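Local atomic coordinates of laminin subunit ALPHA-1 (Mus musculus, PDB entry 2JD4), a protein that serves as a chain of laminin-111 in basement membranes, its LG4-5 domain pair holding magnesium ions and probably mediating attachment to cell surfaces. Residues A[44-49]-A[109-114]; A[92-97]-A[117-122]; A[113-118]-A[129-134]. The protein carries 4 engineered substitutions. One frame throughout, in Å; residues are numbered along the deposited sequence.

How the contacts relate
All three contacts lie in the first laminin G domain of the chain, with centres about 10 Å (1 and 2), 11 Å (1 and 3) and 12 Å (2 and 3) apart. Contact 1 pairs strands 44-53 and 106-113, and contact 3 pairs the next two strands of the same antiparallel sheet, 116-121 and 124-130; they share Ile-113 and Lys-114. Contact 2 leaves that sheet, setting strand 116-121 against strand 91-95 of the opposing one, and shares Ala-117 and Phe-118 with contact 3. Along the chain the segments of contacts 1 and 2 alternate. Together they follow four neighbouring strands of one sheet, its packing on the other, and its end near the magnesium site.

Contact 1 of 3, residues A[44-49]-A[109-114]; sequences RLQVQL and KTEYIK
Arg-44 and Ile-113 lie side by side and point the same way, at one end of an antiparallel ladder in which strands 44-49 and 109-113 run 173° apart. The Arg-44 chain leaves with CG anti to the backbone N (chi1 177°), and its aliphatic part does the touching: CD comes 3.5 Å from Ile-113 CD1. On the other face Tyr-112 sets its ring obliquely beside the first strand, with CD2 3.9 Å from Leu-45 CB and CE2 3.8 Å from Arg-44 N. The backbone grips this residue from both directions, for Leu-45 N donates to Tyr-112 O at 2.8 Å and Tyr-112 N returns a bond to Leu-45 O. Val-47 and Thr-110 form the second such hydrogen-bonded pair. Lys-109, on the face of Arg-44, brings CG to 3.6 Å from Val-47 O, which also receives a CA-H...O contact from Lys-109 CA at 3.1 Å. Between these ends Gln-46 and Glu-111 run alongside each other, their CG atoms 3.4 Å apart. An alanine at Glu-111 would probably open a gap beside Gln-46 CG and let that side chain shift from its present course. Tyr-112 OH is hydrogen-bonded to Arg-42 O while its ring meets Phe-85, and Thr-110 OG1 bonds to Tyr-61 OH, so this face looks into the interior of the beta sandwich. In the sheet, strand 44-53 is flanked by strand 167-174, through Gln-48 and Met-173, and strand 106-113 by strand 116-121, through backbone bonds of Lys-109 with Thr-120 and Glu-111 with Phe-118.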
loop_
_atom_site.group_PDB
_atom_site.type_symbol
_atom_site.label_atom_id
_atom_site.label_comp_id
_atom_site.label_asym_id
_atom_site.label_seq_id
_atom_site.Cartn_x
_atom_site.Cartn_y
_atom_site.Cartn_z
ATOM N N ARG A 44 18.372 11.120 -26.500
ATOM C CA ARG A 44 18.639 9.862 -25.821
ATOM C C ARG A 44 18.283 9.905 -24.341
ATOM O O ARG A 44 18.682 10.821 -23.621
ATOM C CB ARG A 44 20.118 9.495 -25.991
ATOM C CG ARG A 44 20.558 8.231 -25.270
ATOM C CD ARG A 44 21.966 7.833 -25.692
ATOM N NE ARG A 44 22.957 8.865 -25.392
ATOM C CZ ARG A 44 23.383 9.160 -24.168
ATOM N NH1 ARG A 44 22.902 8.501 -23.121
ATOM N NH2 ARG A 44 24.292 10.111 -23.987
ATOM N N LEU A 45 17.514 8.911 -23.903
ATOM C CA LEU A 45 17.114 8.804 -22.504
ATOM C C LEU A 45 17.290 7.365 -22.047
ATOM O O LEU A 45 16.504 6.490 -22.412
ATOM C CB LEU A 45 15.651 9.226 -22.318
ATOM C CG LEU A 45 15.068 9.053 -20.904
ATOM C CD1 LEU A 45 15.750 10.013 -19.935
ATOM C CD2 LEU A 45 13.561 9.298 -20.926
ATOM N N GLN A 46 18.339 7.114 -21.270
ATOM C CA GLN A 46 18.590 5.777 -20.750
ATOM C C GLN A 46 18.563 5.833 -19.235
ATOM O O GLN A 46 19.377 6.518 -18.614
ATOM C CB GLN A 46 19.950 5.233 -21.195
ATOM C CG GLN A 46 20.256 3.860 -20.582
ATOM C CD GLN A 46 21.686 3.388 -20.825
ATOM O OE1 GLN A 46 22.077 3.093 -21.960
ATOM N NE2 GLN A 46 22.476 3.320 -19.756
ATOM N N VAL A 47 17.623 5.110 -18.644
ATOM C CA VAL A 47 17.495 5.081 -17.198
ATOM C C VAL A 47 17.705 3.664 -16.679
ATOM O O VAL A 47 17.150 2.698 -17.214
ATOM C CB VAL A 47 16.101 5.569 -16.750
ATOM C CG1 VAL A 47 16.008 5.565 -15.226
ATOM C CG2 VAL A 47 15.836 6.971 -17.295
ATOM N N GLN A 48 18.522 3.541 -15.643
ATOM C CA GLN A 48 18.780 2.245 -15.040
ATOM C C GLN A 48 18.565 2.394 -13.539
ATOM O O GLN A 48 19.045 3.350 -12.929
ATOM C CB GLN A 48 20.213 1.792 -15.330
ATOM C CG GLN A 48 20.481 0.343 -14.988
ATOM C CD GLN A 48 21.898 -0.081 -15.337
ATOM O OE1 GLN A 48 22.381 0.183 -16.440
ATOM N NE2 GLN A 48 22.568 -0.745 -14.399
ATOM N N LEU A 49 17.838 1.448 -12.951
ATOM C CA LEU A 49 17.550 1.487 -11.518
ATOM C C LEU A 49 17.284 0.081 -11.001
ATOM O O LEU A 49 17.139 -0.847 -11.781
ATOM C CB LEU A 49 16.338 2.390 -11.254
ATOM C CG LEU A 49 15.011 2.067 -11.950
ATOM C CD1 LEU A 49 14.253 1.011 -11.150
ATOM C CD2 LEU A 49 14.177 3.329 -12.071
ATOM N N LYS A 109 15.933 -1.263 -16.926
ATOM C CA LYS A 109 16.514 -0.282 -17.823
ATOM C C LYS A 109 15.494 0.111 -18.889
ATOM O O LYS A 109 14.840 -0.751 -19.472
ATOM C CB LYS A 109 17.766 -0.862 -18.493
ATOM C CG LYS A 109 18.505 0.120 -19.391
ATOM C CD LYS A 109 19.401 -0.609 -20.391
ATOM C CE LYS A 109 20.413 -1.516 -19.713
ATOM N NZ LYS A 109 21.221 -2.262 -20.724
ATOM N N THR A 110 15.336 1.411 -19.120
ATOM C CA THR A 110 14.421 1.893 -20.146
ATOM C C THR A 110 15.277 2.730 -21.083
ATOM O O THR A 110 16.052 3.578 -20.637
ATOM C CB THR A 110 13.269 2.754 -19.567
ATOM O OG1 THR A 110 13.796 3.930 -18.942
ATOM C CG2 THR A 110 12.467 1.953 -18.546
ATOM N N GLU A 111 15.141 2.494 -22.382
ATOM C CA GLU A 111 15.958 3.217 -23.339
ATOM C C GLU A 111 15.291 3.761 -24.580
ATOM O O GLU A 111 14.679 3.026 -25.345
ATOM C CB GLU A 111 17.122 2.342 -23.796
ATOM C CG GLU A 111 18.269 2.244 -22.827
ATOM C CD GLU A 111 19.426 1.462 -23.410
ATOM O OE1 GLU A 111 19.575 0.269 -23.065
ATOM O OE2 GLU A 111 20.174 2.041 -24.227
ATOM N N TYR A 112 15.433 5.067 -24.759
ATOM C CA TYR A 112 14.947 5.768 -25.932
ATOM C C TYR A 112 16.242 6.269 -26.563
ATOM O O TYR A 112 16.979 7.034 -25.944
ATOM C CB TYR A 112 14.079 6.965 -25.550
ATOM C CG TYR A 112 14.181 8.130 -26.525
ATOM C CD1 TYR A 112 13.970 7.948 -27.895
ATOM C CD2 TYR A 112 14.503 9.411 -26.075
ATOM C CE1 TYR A 112 14.085 9.022 -28.795
ATOM C CE2 TYR A 112 14.617 10.490 -26.962
ATOM C CZ TYR A 112 14.409 10.288 -28.319
ATOM O OH TYR A 112 14.533 11.350 -29.192
ATOM N N ILE A 113 16.545 5.817 -27.772
ATOM C CA ILE A 113 17.759 6.275 -28.426
ATOM C C ILE A 113 17.571 6.319 -29.940
ATOM O O ILE A 113 17.221 5.319 -30.569
ATOM C CB ILE A 113 18.969 5.387 -28.040
ATOM C CG1 ILE A 113 20.255 5.992 -28.607
ATOM C CG2 ILE A 113 18.764 3.966 -28.526
ATOM C CD1 ILE A 113 21.514 5.328 -28.101
ATOM N N LYS A 114 17.772 7.504 -30.503
ATOM C CA LYS A 114 17.626 7.736 -31.937
ATOM C C LYS A 114 16.168 7.605 -32.381
ATOM O O LYS A 114 15.337 8.470 -32.089
ATOM C CB LYS A 114 18.508 6.763 -32.729
ATOM C CG LYS A 114 20.009 6.886 -32.469
ATOM C CD LYS A 114 20.588 8.233 -32.898
ATOM C CE LYS A 114 20.276 9.346 -31.900
ATOM N NZ LYS A 114 20.940 10.643 -32.244
#

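Contact 2 of 3, residues A[92-97]-A[117-122]; sequences TKVSHP and AFMTVD
Within the laminin G beta sandwich, Val-94 and His-96 meet Met-119 and Val-121 across the gap between two sheets, since strand 91-95 is outermost in one and strand 116-121 belongs to the other. The short strands run 23° apart with axes 6.8 Å from each other at closest, and no hydrogen bond crosses between them, which fits interleaved side chains and not strand pairing. Val-94 divides its two methyls: CG2 rests 4.0 Å from Ala-117 CB, and CG1 is 3.7 Å from Met-119 CG. Met-119 passes Val-94 in the opposite direction, and its trans chi2 of 179° carries SD up to the first strand, 3.5 Å from Val-94 O. Further along, Val-121 places CG2 over the centre of the His-96 ring in a CH-pi contact, 3.8 Å from the centroid and 4° off the normal. Phe-83, in strand 80-86 next to strand 91-95, also touches Met-119. The in-plane edge of the imidazole faces Met-119 O, which stands 3.8 Å from His-96 ND1, a buried nitrogen with no hydrogen-bond partner in the model.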
loop_
_atom_site.group_PDB
_atom_site.type_symbol
_atom_site.label_atom_id
_atom_site.label_comp_id
_atom_site.label_asym_id
_atom_site.label_seq_id
_atom_site.Cartn_x
_atom_site.Cartn_y
_atom_site.Cartn_z
ATOM N N THR A 92 4.990 6.803 -28.069
ATOM C CA THR A 92 5.631 5.523 -28.342
ATOM C C THR A 92 5.517 4.736 -27.035
ATOM O O THR A 92 5.750 5.289 -25.963
ATOM C CB THR A 92 7.130 5.694 -28.703
ATOM O OG1 THR A 92 7.259 6.490 -29.887
ATOM C CG2 THR A 92 7.776 4.342 -28.946
ATOM N N LYS A 93 5.148 3.461 -27.110
ATOM C CA LYS A 93 5.006 2.651 -25.904
ATOM C C LYS A 93 5.707 1.305 -26.005
ATOM O O LYS A 93 5.709 0.675 -27.059
ATOM C CB LYS A 93 3.523 2.434 -25.591
ATOM C CG LYS A 93 3.260 1.620 -24.335
ATOM C CD LYS A 93 1.794 1.703 -23.927
ATOM C CE LYS A 93 1.548 1.009 -22.594
ATOM N NZ LYS A 93 0.162 1.233 -22.100
ATOM N N VAL A 94 6.311 0.873 -24.902
ATOM C CA VAL A 94 7.005 -0.412 -24.847
ATOM C C VAL A 94 6.575 -1.140 -23.576
ATOM O O VAL A 94 6.405 -0.518 -22.527
ATOM C CB VAL A 94 8.540 -0.245 -24.778
ATOM C CG1 VAL A 94 9.217 -1.561 -25.115
ATOM C CG2 VAL A 94 8.999 0.870 -25.704
ATOM N N SER A 95 6.398 -2.453 -23.672
ATOM C CA SER A 95 6.005 -3.259 -22.522
ATOM C C SER A 95 6.984 -4.411 -22.361
ATOM O O SER A 95 7.687 -4.774 -23.303
ATOM C CB SER A 95 4.588 -3.815 -22.708
ATOM O OG SER A 95 3.625 -2.774 -22.744
ATOM N N HIS A 96 7.038 -4.973 -21.160
ATOM C CA HIS A 96 7.924 -6.096 -20.888
ATOM C C HIS A 96 7.112 -7.148 -20.134
ATOM O O HIS A 96 6.320 -6.815 -19.249
ATOM C CB HIS A 96 9.115 -5.636 -20.049
ATOM C CG HIS A 96 10.220 -6.640 -19.968
ATOM N ND1 HIS A 96 11.426 -6.476 -20.619
ATOM C CD2 HIS A 96 10.302 -7.825 -19.320
ATOM C CE1 HIS A 96 12.201 -7.517 -20.375
ATOM N NE2 HIS A 96 11.542 -8.351 -19.589
ATOM N N PRO A 97 7.297 -8.432 -20.479
ATOM C CA PRO A 97 6.595 -9.564 -19.863
ATOM C C PRO A 97 6.944 -9.917 -18.416
ATOM O O PRO A 97 6.114 -10.464 -17.696
ATOM C CB PRO A 97 6.914 -10.712 -20.814
ATOM C CG PRO A 97 8.305 -10.384 -21.248
ATOM C CD PRO A 97 8.190 -8.904 -21.553
ATOM N N ALA A 117 13.268 2.370 -29.265
ATOM C CA ALA A 117 13.023 2.366 -27.826
ATOM C C ALA A 117 12.864 0.921 -27.372
ATOM O O ALA A 117 12.302 0.101 -28.098
ATOM C CB ALA A 117 11.764 3.162 -27.503
ATOM N N PHE A 118 13.372 0.600 -26.185
ATOM C CA PHE A 118 13.263 -0.760 -25.665
ATOM C C PHE A 118 13.433 -0.823 -24.143
ATOM O O PHE A 118 13.815 0.161 -23.513
ATOM C CB PHE A 118 14.277 -1.674 -26.366
ATOM C CG PHE A 118 15.713 -1.283 -26.152
ATOM C CD1 PHE A 118 16.465 -1.874 -25.141
ATOM C CD2 PHE A 118 16.311 -0.320 -26.956
ATOM C CE1 PHE A 118 17.798 -1.510 -24.935
ATOM C CE2 PHE A 118 17.641 0.053 -26.759
ATOM C CZ PHE A 118 18.383 -0.542 -25.749
ATOM N N MET A 119 13.135 -1.982 -23.563
ATOM C CA MET A 119 13.235 -2.168 -22.117
ATOM C C MET A 119 14.014 -3.420 -21.763
ATOM O O MET A 119 14.032 -4.385 -22.523
ATOM C CB MET A 119 11.850 -2.307 -21.495
ATOM C CG MET A 119 10.882 -1.198 -21.796
ATOM S SD MET A 119 9.313 -1.580 -21.003
ATOM C CE MET A 119 9.826 -1.404 -19.259
ATOM N N THR A 120 14.630 -3.408 -20.587
ATOM C CA THR A 120 15.398 -4.554 -20.116
ATOM C C THR A 120 15.116 -4.790 -18.637
ATOM O O THR A 120 15.089 -3.848 -17.847
ATOM C CB THR A 120 16.919 -4.323 -20.284
ATOM O OG1 THR A 120 17.203 -3.929 -21.634
ATOM C CG2 THR A 120 17.686 -5.594 -19.963
ATOM N N VAL A 121 14.883 -6.045 -18.271
ATOM C CA VAL A 121 14.646 -6.402 -16.878
ATOM C C VAL A 121 15.535 -7.596 -16.573
ATOM O O VAL A 121 15.448 -8.630 -17.230
ATOM C CB VAL A 121 13.163 -6.770 -16.600
ATOM C CG1 VAL A 121 12.998 -7.207 -15.133
ATOM C CG2 VAL A 121 12.265 -5.565 -16.880
ATOM N N ASP A 122 16.405 -7.439 -15.583
ATOM C CA ASP A 122 17.334 -8.489 -15.195
ATOM C C ASP A 122 18.110 -9.027 -16.398
ATOM O O ASP A 122 18.312 -10.229 -16.520
ATOM C CB ASP A 122 16.600 -9.640 -14.497
ATOM C CG ASP A 122 15.927 -9.209 -13.199
ATOM O OD1 ASP A 122 16.498 -8.357 -12.489
ATOM O OD2 ASP A 122 14.834 -9.729 -12.884
#

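Contact 3 of 3, residues A[113-118]-A[129-134]; sequences IKRKAF and VTVVGK. Engineered in segment 129-134: Lys-134 (natural residue Asn).
Val-129 meets Ala-117 as the hydrogen-bonded pair near the end of the beta hairpin formed by strands 116-121 and 124-130 in the laminin G fold. Val-129 N donates to Ala-117 O at 2.9 Å, whereas the return bond, Ala-117 N to Val-129 O, is weak. Thr-130 follows as a non-hydrogen-bonded pair with Lys-116, their CA atoms 4.8 Å apart. Val-131 lies beyond the strand but adds one more backbone bond: its N bonds to Arg-115 O at 2.9 Å, nearly straight at 179°, with the donor above the carbonyl plane. Its side chain is pressed against the type II' turn from Ile-113 to Lys-116, CG2 standing just 3.2 Å from Arg-115 C. The other methyl, CG1, lies over one face of the Arg-115 guanidinium, 3.7 Å from CZ and offset toward the rim. Bends at chi2 (-83°) and chi3 (100°) turn CD and NE off an extended course, and the arginine crosses Val-131 at about a right angle, while Ala-135 O accepts a bond from its NH2. Both Arg-115 and Val-131 also touch Leu-87, one of the residues of the magnesium site, which places the contact beside that site. Val-132 turns outward, although its N is hydrogen-bonded to Thr-92 OG1. At Gly-133 the backbone O lies in the guanidinium plane, at its edge, and takes a weak hydrogen bond from Arg-115 NH1 at 3.3 Å.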
loop_
_atom_site.group_PDB
_atom_site.type_symbol
_atom_site.label_atom_id
_atom_site.label_comp_id
_atom_site.label_asym_id
_atom_site.label_seq_id
_atom_site.Cartn_x
_atom_site.Cartn_y
_atom_site.Cartn_z
ATOM N N ILE A 113 16.545 5.817 -27.772
ATOM C CA ILE A 113 17.759 6.275 -28.426
ATOM C C ILE A 113 17.571 6.319 -29.940
ATOM O O ILE A 113 17.221 5.319 -30.569
ATOM C CB ILE A 113 18.969 5.387 -28.040
ATOM C CG1 ILE A 113 20.255 5.992 -28.607
ATOM C CG2 ILE A 113 18.764 3.966 -28.526
ATOM C CD1 ILE A 113 21.514 5.328 -28.101
ATOM N N LYS A 114 17.772 7.504 -30.503
ATOM C CA LYS A 114 17.626 7.736 -31.937
ATOM C C LYS A 114 16.168 7.605 -32.381
ATOM O O LYS A 114 15.337 8.470 -32.089
ATOM C CB LYS A 114 18.508 6.763 -32.729
ATOM C CG LYS A 114 20.009 6.886 -32.469
ATOM C CD LYS A 114 20.588 8.233 -32.898
ATOM C CE LYS A 114 20.276 9.346 -31.900
ATOM N NZ LYS A 114 20.940 10.643 -32.244
ATOM N N ARG A 115 15.862 6.523 -33.085
ATOM C CA ARG A 115 14.506 6.287 -33.571
ATOM C C ARG A 115 13.937 4.981 -33.024
ATOM O O ARG A 115 12.940 4.470 -33.532
ATOM C CB ARG A 115 14.501 6.246 -35.102
ATOM C CG ARG A 115 14.679 7.602 -35.772
ATOM C CD ARG A 115 13.356 8.353 -35.855
ATOM N NE ARG A 115 13.199 9.363 -34.813
ATOM C CZ ARG A 115 12.085 10.066 -34.625
ATOM N NH1 ARG A 115 11.030 9.862 -35.407
ATOM N NH2 ARG A 115 12.030 10.985 -33.668
ATOM N N LYS A 116 14.573 4.446 -31.987
ATOM C CA LYS A 116 14.131 3.196 -31.378
ATOM C C LYS A 116 13.938 3.346 -29.868
ATOM O O LYS A 116 14.375 4.326 -29.267
ATOM C CB LYS A 116 15.153 2.085 -31.656
ATOM C CG LYS A 116 15.182 1.569 -33.097
ATOM C CD LYS A 116 15.629 2.634 -34.098
ATOM C CE LYS A 116 17.073 3.064 -33.870
ATOM N NZ LYS A 116 17.500 4.166 -34.780
ATOM N N ALA A 117 13.268 2.370 -29.265
ATOM C CA ALA A 117 13.023 2.366 -27.826
ATOM C C ALA A 117 12.864 0.921 -27.372
ATOM O O ALA A 117 12.302 0.101 -28.098
ATOM C CB ALA A 117 11.764 3.162 -27.503
ATOM N N PHE A 118 13.372 0.600 -26.185
ATOM C CA PHE A 118 13.263 -0.760 -25.665
ATOM C C PHE A 118 13.433 -0.823 -24.143
ATOM O O PHE A 118 13.815 0.161 -23.513
ATOM C CB PHE A 118 14.277 -1.674 -26.366
ATOM C CG PHE A 118 15.713 -1.283 -26.152
ATOM C CD1 PHE A 118 16.465 -1.874 -25.141
ATOM C CD2 PHE A 118 16.311 -0.320 -26.956
ATOM C CE1 PHE A 118 17.798 -1.510 -24.935
ATOM C CE2 PHE A 118 17.641 0.053 -26.759
ATOM C CZ PHE A 118 18.383 -0.542 -25.749
ATOM N N VAL A 129 11.023 -0.973 -30.501
ATOM C CA VAL A 129 9.836 -0.378 -31.088
ATOM C C VAL A 129 10.296 0.884 -31.808
ATOM O O VAL A 129 11.243 1.545 -31.371
ATOM C CB VAL A 129 8.797 -0.008 -30.011
ATOM C CG1 VAL A 129 7.638 0.735 -30.642
ATOM C CG2 VAL A 129 8.293 -1.264 -29.323
ATOM N N THR A 130 9.634 1.212 -32.913
ATOM C CA THR A 130 9.991 2.392 -33.689
ATOM C C THR A 130 9.342 3.651 -33.135
ATOM O O THR A 130 8.138 3.686 -32.895
ATOM C CB THR A 130 9.585 2.219 -35.174
ATOM O OG1 THR A 130 10.392 1.197 -35.766
ATOM C CG2 THR A 130 9.772 3.521 -35.949
ATOM N N VAL A 131 10.150 4.686 -32.934
ATOM C CA VAL A 131 9.647 5.946 -32.414
ATOM C C VAL A 131 8.532 6.466 -33.315
ATOM O O VAL A 131 8.679 6.521 -34.540
ATOM C CB VAL A 131 10.779 6.992 -32.307
ATOM C CG1 VAL A 131 10.211 8.359 -31.959
ATOM C CG2 VAL A 131 11.768 6.556 -31.232
ATOM N N VAL A 132 7.420 6.840 -32.688
ATOM C CA VAL A 132 6.242 7.338 -33.387
ATOM C C VAL A 132 6.233 8.859 -33.495
ATOM O O VAL A 132 6.645 9.560 -32.571
ATOM C CB VAL A 132 4.951 6.890 -32.657
ATOM C CG1 VAL A 132 3.733 7.529 -33.296
ATOM C CG2 VAL A 132 4.837 5.369 -32.689
ATOM N N GLY A 133 5.760 9.365 -34.629
ATOM C CA GLY A 133 5.700 10.802 -34.804
ATOM C C GLY A 133 6.854 11.387 -35.588
ATOM O O GLY A 133 7.872 10.733 -35.822
ATOM N N LYS A 134 6.685 12.644 -35.980
ATOM C CA LYS A 134 7.677 13.371 -36.758
ATOM C C LYS A 134 8.677 14.090 -35.861
ATOM O O LYS A 134 9.839 14.256 -36.237
ATOM C CB LYS A 134 6.976 14.391 -37.662
ATOM C CG LYS A 134 6.036 13.786 -38.704
ATOM C CD LYS A 134 4.936 12.930 -38.083
ATOM C CE LYS A 134 4.080 13.721 -37.105
ATOM N NZ LYS A 134 3.073 12.853 -36.431
#